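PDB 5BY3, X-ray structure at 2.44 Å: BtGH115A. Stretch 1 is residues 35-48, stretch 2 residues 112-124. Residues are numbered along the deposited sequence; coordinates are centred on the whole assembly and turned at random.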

# COMPACT_ATOMS: atom_id res chain seq x y z
N SER A 35 -9.22 -35.12 2.73
CA SER A 35 -8.21 -35.12 1.68
C SER A 35 -7.81 -33.70 1.25
O SER A 35 -6.88 -33.53 0.46
N GLU A 36 -8.49 -32.70 1.79
CA GLU A 36 -8.35 -31.33 1.32
C GLU A 36 -7.11 -30.64 1.87
O GLU A 36 -6.68 -30.94 2.98
N ALA A 37 -6.56 -29.73 1.07
CA ALA A 37 -5.30 -29.06 1.41
C ALA A 37 -5.35 -28.33 2.79
O ALA A 37 -6.44 -27.93 3.23
N PRO A 38 -4.21 -28.21 3.48
CA PRO A 38 -4.17 -27.55 4.81
C PRO A 38 -4.93 -26.21 4.89
O PRO A 38 -5.67 -25.95 5.87
N VAL A 39 -4.79 -25.42 3.83
CA VAL A 39 -5.37 -24.09 3.75
C VAL A 39 -6.88 -24.20 3.87
O VAL A 39 -7.51 -23.30 4.47
N VAL A 40 -7.45 -25.30 3.37
CA VAL A 40 -8.90 -25.48 3.49
C VAL A 40 -9.26 -25.72 4.96
O VAL A 40 -10.16 -25.08 5.49
N ARG A 41 -8.51 -26.58 5.63
CA ARG A 41 -8.79 -26.90 7.02
C ARG A 41 -8.55 -25.71 7.95
O ARG A 41 -9.33 -25.48 8.85
N THR A 42 -7.52 -24.93 7.66
CA THR A 42 -7.19 -23.72 8.41
C THR A 42 -8.33 -22.69 8.39
O THR A 42 -8.61 -22.10 9.42
N SER A 43 -8.96 -22.53 7.23
CA SER A 43 -10.04 -21.57 6.98
C SER A 43 -11.35 -22.01 7.61
O SER A 43 -12.16 -21.18 8.07
N LEU A 44 -11.56 -23.32 7.59
CA LEU A 44 -12.61 -23.92 8.35
C LEU A 44 -12.52 -23.55 9.84
O LEU A 44 -13.50 -23.09 10.40
N ASP A 45 -11.34 -23.71 10.44
CA ASP A 45 -11.12 -23.29 11.83
C ASP A 45 -11.51 -21.82 12.05
O ASP A 45 -12.22 -21.48 13.02
N LEU A 46 -11.07 -20.97 11.11
CA LEU A 46 -11.35 -19.54 11.16
C LEU A 46 -12.84 -19.28 11.08
O LEU A 46 -13.33 -18.43 11.78
N LEU A 47 -13.57 -20.03 10.25
CA LEU A 47 -15.02 -19.84 10.15
C LEU A 47 -15.74 -20.26 11.43
O LEU A 47 -16.69 -19.60 11.88
N SER A 48 -15.26 -21.35 12.01
CA SER A 48 -15.86 -21.92 13.19
C SER A 48 -15.72 -20.94 14.30
O SER A 48 -16.68 -20.68 15.04
N ASP A 112 -9.89 -24.61 -7.05
CA ASP A 112 -8.65 -25.20 -6.50
C ASP A 112 -8.71 -25.06 -4.97
O ASP A 112 -9.76 -24.72 -4.46
N SER A 113 -7.63 -25.37 -4.25
CA SER A 113 -7.61 -25.35 -2.78
C SER A 113 -7.76 -23.93 -2.21
O SER A 113 -8.52 -23.71 -1.26
N HIS A 114 -7.05 -22.97 -2.80
CA HIS A 114 -7.19 -21.59 -2.36
C HIS A 114 -8.59 -21.07 -2.58
O HIS A 114 -9.20 -20.46 -1.68
N GLY A 115 -9.16 -21.42 -3.73
CA GLY A 115 -10.54 -21.10 -4.04
C GLY A 115 -11.52 -21.61 -3.01
O GLY A 115 -12.45 -20.91 -2.61
N THR A 116 -11.34 -22.84 -2.57
CA THR A 116 -12.18 -23.41 -1.55
C THR A 116 -12.04 -22.58 -0.25
O THR A 116 -13.05 -22.20 0.33
N ALA A 117 -10.79 -22.28 0.15
CA ALA A 117 -10.51 -21.47 1.34
C ALA A 117 -11.24 -20.12 1.29
O ALA A 117 -11.87 -19.70 2.28
N TYR A 118 -11.18 -19.46 0.12
CA TYR A 118 -11.71 -18.11 -0.03
C TYR A 118 -13.23 -18.11 0.02
O TYR A 118 -13.84 -17.16 0.57
N GLY A 119 -13.83 -19.19 -0.53
CA GLY A 119 -15.29 -19.46 -0.41
C GLY A 119 -15.83 -19.54 1.01
O GLY A 119 -16.84 -18.93 1.34
N ILE A 120 -15.13 -20.32 1.84
CA ILE A 120 -15.37 -20.46 3.28
C ILE A 120 -15.30 -19.12 4.03
O ILE A 120 -16.17 -18.80 4.85
N LEU A 121 -14.25 -18.36 3.74
CA LEU A 121 -14.03 -17.05 4.33
C LEU A 121 -14.97 -15.98 3.80
O LEU A 121 -15.08 -14.93 4.38
N GLU A 122 -15.68 -16.27 2.72
CA GLU A 122 -16.71 -15.37 2.20
C GLU A 122 -17.92 -15.43 3.12
O GLU A 122 -18.64 -14.42 3.29
N ILE A 123 -18.14 -16.61 3.68
CA ILE A 123 -19.27 -16.88 4.56
C ILE A 123 -19.00 -16.11 5.83
O ILE A 123 -19.92 -15.53 6.40
N SER A 124 -17.72 -16.04 6.20
CA SER A 124 -17.30 -15.29 7.35
C SER A 124 -17.51 -13.76 7.15
O SER A 124 -17.99 -13.08 8.07

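Helices 38-48 and 113-124 run side by side in the same direction, their axes 7° apart and 8.3 Å at closest approach. The backbones come nearest at V40 and A117, with CA atoms 4.8 Å apart; the small side chain of A117 suits this point, its CA-to-CB bond directed toward the partner helix. No hydrogen bond crosses the interface, which buries 665 Å² in total, so side-chain packing carries the contact.

Two interlocking side chains define the centre. V40, with chi1 at 176° (t), has a sideways CA-to-CB bond, yet it acts as a knob among S113, T116, A117 and I120. V40 CG2 lies 3.5 Å from the carbonyl S113 O, and both methyls pack on T116, with V40 CG1 3.8 Å and V40 CG2 3.9 Å from T116 CG2; V40 CG1 also lies 4.0 Å from I120 CD1. The reciprocal knob is I120, the residue most covered in its stretch, which enters a hole formed by V40, S43, L44 and L47. Its m,t rotamer (-62°, 174°) extends CD1 to 3.8 Å from L44 CG, while I120 CG2 approaches S43 O at 3.5 Å and L47 CD2 at 3.8 Å. L44 begins with a CB directed away, but its m,t conformation (-90°, -176°) brings the end of the side chain back within reach of I120.

On the N-terminal side, V39 points toward stretch 2 in the p rotamer (59°). This places V39 CG2 3.8 Å from A117 CB and V39 CG1 over one face of the H114 ring, 4.2 Å from H114 CE1. A37, at the N-cap position, brings its CB to 3.5 Å from S113 OG.

S43 also points inward, but its hydroxyl is satisfied within its own helix. At chi1 -48° (m), S43 OG donates to V39 O at 2.6 Å, and the same oxygen packs 3.3 Å from A117 CB, a contact rather than a hydrogen bond. T116 behaves comparably: in the m rotamer (-55°), T116 OG1 donates to D112 O at 3.0 Å, leaving T116 CG2 available to V40. The methyl T116 CG2 also lies 4.1 Å from E36 OE2, a carboxylate oxygen hydrogen-bonded elsewhere in the structure. D112 itself does not touch stretch 1; its p rotamer (45°) lets D112 OD1 cap the helix by accepting from G115 N at 2.9 Å, with an N-H...acceptor angle of 159°.

Toward the C-terminal end, L47 covers the neighbouring turn. Its t,p rotamer (178°, 71°) sends CD2 to I120, as above, and sets L47 CD1 3.8 Å from I123 CG2 and 3.7 Å from the backbone S124 N. L121 starts sideways, but its m,t side chain (-71°, 174°) extends inward, placing L121 CD2 4.0 Å from L46 CB and L121 CD1 4.2 Å from S43 OG. R41 and D45 have CA-to-CB bonds directed away and stay outside the contact; R41 NH1 makes a weak 3.0 Å hydrogen bond to E36 O.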

# COMPACT_ATOMS: atom_id res chain seq x y z
CB SER A 35 -8.72 -35.92 0.46
OG SER A 35 -8.78 -37.32 0.72
CB GLU A 36 -9.58 -30.53 1.67
CG GLU A 36 -9.99 -29.66 0.50
CD GLU A 36 -11.28 -30.09 -0.17
OE1 GLU A 36 -11.98 -31.06 0.24
OE2 GLU A 36 -11.62 -29.40 -1.14
CB ALA A 37 -4.90 -28.11 0.31
CB PRO A 38 -2.67 -27.33 5.05
CG PRO A 38 -1.94 -28.12 3.95
CD PRO A 38 -2.96 -28.94 3.22
CB VAL A 39 -4.88 -23.33 2.49
CG1 VAL A 39 -5.24 -24.08 1.20
CG2 VAL A 39 -5.36 -21.89 2.47
CB VAL A 40 -9.45 -26.60 2.54
CG1 VAL A 40 -10.95 -26.83 2.75
CG2 VAL A 40 -9.21 -26.22 1.10
CB ARG A 41 -8.05 -28.17 7.48
CG ARG A 41 -8.89 -29.46 7.40
CD ARG A 41 -8.06 -30.73 7.14
NE ARG A 41 -6.72 -30.68 7.76
CZ ARG A 41 -5.55 -30.70 7.11
NH1 ARG A 41 -5.50 -30.79 5.78
NH2 ARG A 41 -4.42 -30.64 7.81
CB THR A 42 -5.92 -23.07 7.87
OG1 THR A 42 -4.88 -24.04 7.84
CG2 THR A 42 -5.49 -21.95 8.76
CB SER A 43 -10.27 -21.40 5.47
OG SER A 43 -9.02 -21.19 4.82
CB LEU A 44 -12.63 -25.42 8.14
CG LEU A 44 -13.54 -25.79 6.97
CD1 LEU A 44 -13.59 -27.31 6.86
CD2 LEU A 44 -14.93 -25.24 7.15
CB ASP A 45 -9.66 -23.54 12.27
CG ASP A 45 -9.34 -25.01 12.53
OD1 ASP A 45 -10.23 -25.89 12.41
OD2 ASP A 45 -8.18 -25.30 12.87
CB LEU A 46 -10.66 -18.80 10.03
CG LEU A 46 -9.34 -18.11 10.34
CD1 LEU A 46 -8.89 -17.34 9.10
CD2 LEU A 46 -9.44 -17.21 11.57
CB LEU A 47 -15.61 -20.56 8.93
CG LEU A 47 -17.12 -20.49 8.72
CD1 LEU A 47 -17.63 -19.13 8.31
CD2 LEU A 47 -17.54 -21.49 7.67
CB SER A 48 -15.16 -23.22 13.58
OG SER A 48 -15.17 -24.06 12.48
CB ASP A 112 -7.40 -24.57 -7.11
CG ASP A 112 -7.48 -23.06 -7.18
OD1 ASP A 112 -7.83 -22.42 -6.15
OD2 ASP A 112 -7.20 -22.50 -8.26
CB SER A 113 -6.32 -25.97 -2.26
OG SER A 113 -6.05 -27.20 -2.91
CB HIS A 114 -6.09 -20.72 -2.97
CG HIS A 114 -4.79 -20.86 -2.24
ND1 HIS A 114 -3.99 -21.97 -2.35
CD2 HIS A 114 -4.19 -20.07 -1.32
CE1 HIS A 114 -2.94 -21.85 -1.56
NE2 HIS A 114 -3.03 -20.69 -0.93
CB THR A 116 -11.83 -24.89 -1.34
OG1 THR A 116 -11.92 -25.55 -2.60
CG2 THR A 116 -12.77 -25.57 -0.34
CB ALA A 117 -9.01 -21.25 1.50
CB TYR A 118 -11.16 -17.46 -1.30
CG TYR A 118 -9.67 -17.25 -1.27
CD1 TYR A 118 -9.04 -16.88 -0.07
CD2 TYR A 118 -8.89 -17.38 -2.43
CE1 TYR A 118 -7.68 -16.65 -0.01
CE2 TYR A 118 -7.50 -17.15 -2.37
CZ TYR A 118 -6.91 -16.80 -1.15
OH TYR A 118 -5.54 -16.56 -1.01
CB ILE A 120 -14.35 -21.45 3.90
CG1 ILE A 120 -14.54 -22.83 3.25
CG2 ILE A 120 -14.49 -21.47 5.42
CD1 ILE A 120 -13.53 -23.89 3.63
CB LEU A 121 -12.57 -16.64 4.18
CG LEU A 121 -11.66 -17.48 5.12
CD1 LEU A 121 -10.19 -17.20 4.91
CD2 LEU A 121 -11.98 -17.29 6.60
CB GLU A 122 -17.11 -15.79 0.78
CG GLU A 122 -18.16 -14.95 0.08
CD GLU A 122 -17.89 -13.45 0.09
OE1 GLU A 122 -16.73 -12.99 -0.14
OE2 GLU A 122 -18.87 -12.71 0.31
CB ILE A 123 -19.42 -18.38 4.86
CG1 ILE A 123 -19.66 -19.13 3.54
CG2 ILE A 123 -20.50 -18.65 5.92
CD1 ILE A 123 -19.86 -20.61 3.73
CB SER A 124 -15.89 -15.71 7.71
OG SER A 124 -15.17 -14.63 8.25